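Local coordinates for secretion protein Snm4 (Mycobacterium xenopi, PDB 7B7J) that serves, through a cytosolic ubiquitin-like domain, as the EccD5 membrane component of the mycobacterial ESX-5 type VII secretion pore complex, probably contributing to protein export, at residues W73-V78 against D98-K103. Residues are numbered along the deposited sequence; the frame is centred on the assembly and turned at random.
Sequences WMLCLV and DRLWLK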
loop_
_atom_site.group_PDB
_atom_site.type_symbol
_atom_site.label_atom_id
_atom_site.label_comp_id
_atom_site.label_asym_id
_atom_site.label_seq_id
_atom_site.Cartn_x
_atom_site.Cartn_y
_atom_site.Cartn_z
ATOM N N TRP A 73 8.943 -3.251 -1.090
ATOM C CA TRP A 73 7.471 -3.219 -0.971
ATOM C C TRP A 73 6.991 -2.056 -1.821
ATOM O O TRP A 73 7.714 -1.050 -1.840
ATOM C CB TRP A 73 7.047 -3.007 0.486
ATOM C CG TRP A 73 7.001 -4.270 1.325
ATOM C CD1 TRP A 73 7.909 -4.651 2.251
ATOM C CD2 TRP A 73 6.077 -5.384 1.158
ATOM N NE1 TRP A 73 7.598 -5.881 2.754
ATOM C CE2 TRP A 73 6.569 -6.388 2.091
ATOM C CE3 TRP A 73 4.888 -5.595 0.482
ATOM C CZ2 TRP A 73 5.937 -7.601 2.257
ATOM C CZ3 TRP A 73 4.268 -6.845 0.619
ATOM C CH2 TRP A 73 4.898 -7.865 1.408
ATOM N N MET A 74 5.923 -2.264 -2.591
ATOM C CA MET A 74 5.386 -1.233 -3.497
ATOM C C MET A 74 3.852 -1.254 -3.488
ATOM O O MET A 74 3.276 -2.286 -3.146
ATOM C CB MET A 74 6.080 -1.424 -4.841
ATOM C CG MET A 74 5.781 -2.733 -5.327
ATOM S SD MET A 74 6.638 -3.137 -7.003
ATOM C CE MET A 74 8.310 -2.824 -6.559
ATOM N N LEU A 75 3.286 -0.108 -3.722
ATOM C CA LEU A 75 1.860 0.007 -4.008
ATOM C C LEU A 75 1.607 -0.023 -5.510
ATOM O O LEU A 75 2.184 0.831 -6.178
ATOM C CB LEU A 75 1.214 1.229 -3.389
ATOM C CG LEU A 75 1.188 1.121 -1.878
ATOM C CD1 LEU A 75 0.934 2.642 -1.476
ATOM C CD2 LEU A 75 0.082 0.184 -1.396
ATOM N N CYS A 76 0.839 -0.964 -5.926
ATOM C CA CYS A 76 0.640 -1.270 -7.383
ATOM C C CYS A 76 -0.865 -1.076 -7.818
ATOM O O CYS A 76 -1.797 -1.365 -7.108
ATOM C CB CYS A 76 1.068 -2.704 -7.764
ATOM S SG CYS A 76 2.831 -2.910 -7.483
ATOM N N LEU A 77 -1.072 -0.633 -9.116
ATOM C CA LEU A 77 -2.383 -0.558 -9.824
ATOM C C LEU A 77 -2.732 -2.021 -10.105
ATOM O O LEU A 77 -1.872 -2.886 -9.974
ATOM C CB LEU A 77 -2.266 0.287 -11.111
ATOM C CG LEU A 77 -1.831 1.722 -10.852
ATOM C CD1 LEU A 77 -1.751 2.417 -12.242
ATOM C CD2 LEU A 77 -2.735 2.450 -9.880
ATOM N N VAL A 78 -3.946 -2.227 -10.660
ATOM C CA VAL A 78 -4.487 -3.599 -10.947
ATOM C C VAL A 78 -3.609 -4.360 -11.901
ATOM O O VAL A 78 -3.638 -5.583 -12.079
ATOM C CB VAL A 78 -5.965 -3.452 -11.363
ATOM C CG1 VAL A 78 -6.104 -2.757 -12.757
ATOM C CG2 VAL A 78 -6.585 -4.761 -11.272
ATOM N N ASP A 98 -10.272 4.605 -5.037
ATOM C CA ASP A 98 -9.217 3.864 -5.777
ATOM C C ASP A 98 -8.772 2.702 -4.937
ATOM O O ASP A 98 -8.631 2.750 -3.706
ATOM C CB ASP A 98 -8.210 4.767 -6.421
ATOM C CG ASP A 98 -8.691 5.594 -7.637
ATOM O OD1 ASP A 98 -9.799 5.396 -8.103
ATOM O OD2 ASP A 98 -7.990 6.453 -8.017
ATOM N N ARG A 99 -8.256 1.619 -5.650
ATOM C CA ARG A 99 -7.807 0.428 -5.020
ATOM C C ARG A 99 -6.321 0.183 -5.502
ATOM O O ARG A 99 -6.019 0.324 -6.728
ATOM C CB ARG A 99 -8.628 -0.797 -5.450
ATOM C CG ARG A 99 -8.310 -2.067 -4.783
ATOM C CD ARG A 99 -9.339 -3.091 -5.131
ATOM N NE ARG A 99 -10.664 -2.812 -4.414
ATOM C CZ ARG A 99 -11.697 -2.200 -4.908
ATOM N NH1 ARG A 99 -11.806 -2.134 -6.211
ATOM N NH2 ARG A 99 -12.664 -1.844 -4.075
ATOM N N LEU A 100 -5.493 -0.179 -4.529
ATOM C CA LEU A 100 -4.024 -0.437 -4.698
ATOM C C LEU A 100 -3.664 -1.783 -4.088
ATOM O O LEU A 100 -4.276 -2.167 -3.112
ATOM C CB LEU A 100 -3.244 0.670 -3.999
ATOM C CG LEU A 100 -3.432 2.102 -4.436
ATOM C CD1 LEU A 100 -2.578 2.998 -3.535
ATOM C CD2 LEU A 100 -3.140 2.194 -5.940
ATOM N N TRP A 101 -2.723 -2.504 -4.662
ATOM C CA TRP A 101 -2.234 -3.770 -4.179
ATOM C C TRP A 101 -0.845 -3.562 -3.557
ATOM O O TRP A 101 -0.005 -3.021 -4.115
ATOM C CB TRP A 101 -2.213 -4.781 -5.301
ATOM C CG TRP A 101 -3.574 -5.386 -5.636
ATOM C CD1 TRP A 101 -3.909 -6.695 -5.446
ATOM C CD2 TRP A 101 -4.675 -4.800 -6.405
ATOM N NE1 TRP A 101 -5.175 -6.970 -5.876
ATOM C CE2 TRP A 101 -5.697 -5.827 -6.487
ATOM C CE3 TRP A 101 -4.854 -3.517 -7.009
ATOM C CZ2 TRP A 101 -6.917 -5.596 -7.195
ATOM C CZ3 TRP A 101 -6.076 -3.281 -7.627
ATOM C CH2 TRP A 101 -7.015 -4.295 -7.707
ATOM N N LEU A 102 -0.740 -3.988 -2.326
ATOM C CA LEU A 102 0.561 -3.880 -1.641
ATOM C C LEU A 102 1.332 -5.120 -1.966
ATOM O O LEU A 102 0.865 -6.276 -1.636
ATOM C CB LEU A 102 0.261 -3.702 -0.154
ATOM C CG LEU A 102 1.499 -3.564 0.742
ATOM C CD1 LEU A 102 2.389 -2.371 0.387
ATOM C CD2 LEU A 102 0.952 -3.462 2.191
ATOM N N LYS A 103 2.510 -5.035 -2.633
ATOM C CA LYS A 103 3.129 -6.195 -3.208
ATOM C C LYS A 103 4.652 -6.079 -2.859
ATOM O O LYS A 103 5.174 -5.015 -2.797
ATOM C CB LYS A 103 2.990 -6.154 -4.760
ATOM C CG LYS A 103 1.608 -6.395 -5.306
ATOM C CD LYS A 103 1.429 -6.531 -6.705
ATOM C CE LYS A 103 1.616 -7.985 -7.115
ATOM N NZ LYS A 103 2.041 -8.072 -8.541
HETATM O O HOH W 1 -5.482 -0.029 -9.707
#
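The indole of W101 has the carbonyl oxygen of C76 in its plane at one edge, with W101 CE3 3.7 Å from C76 O, while V78 runs alongside the ring and approaches it obliquely, V78 CG2 lying 3.6 Å from W101 CH2. At the opposite end of the ladder, the indole of W73 meets K103: the backbone N of K103 sits at its edge in plane, and W73 CE3 comes within 3.3 Å of K103 O. L102 CG, set anti to its own backbone N (chi1 -180°), lies 4.0 Å from W73 CE3.

The strands run antiparallel, at 159°. M74 and K103 exchange two backbone hydrogen bonds, as do C76 and W101; the one from W101 N to C76 O is the straightest, 172° at the hydrogen. On the face of M74, C76, W101 and K103, the CD of K103 lies 4.0 Å from C76 SG. On the other face L75 CD2 lies 3.9 Å from L102 CD1, and L75 CD1 touches L100 CD1, L75 and L100 crossing at about a right angle. Past the last bridge, a water accepts from V78 N and donates to R99 O.

Helix 42-60 covers L75 and W73 through I46, while backbone hydrogen bonds tie L100 to A24 and M26, and L102 to M26, on strand 20-27. Edge strand 70-76 thus pairs with inner strand 99-107 in a mixed 2-1-4-3 sheet packed on one helix, as in the ubiquitin-like beta-grasp fold.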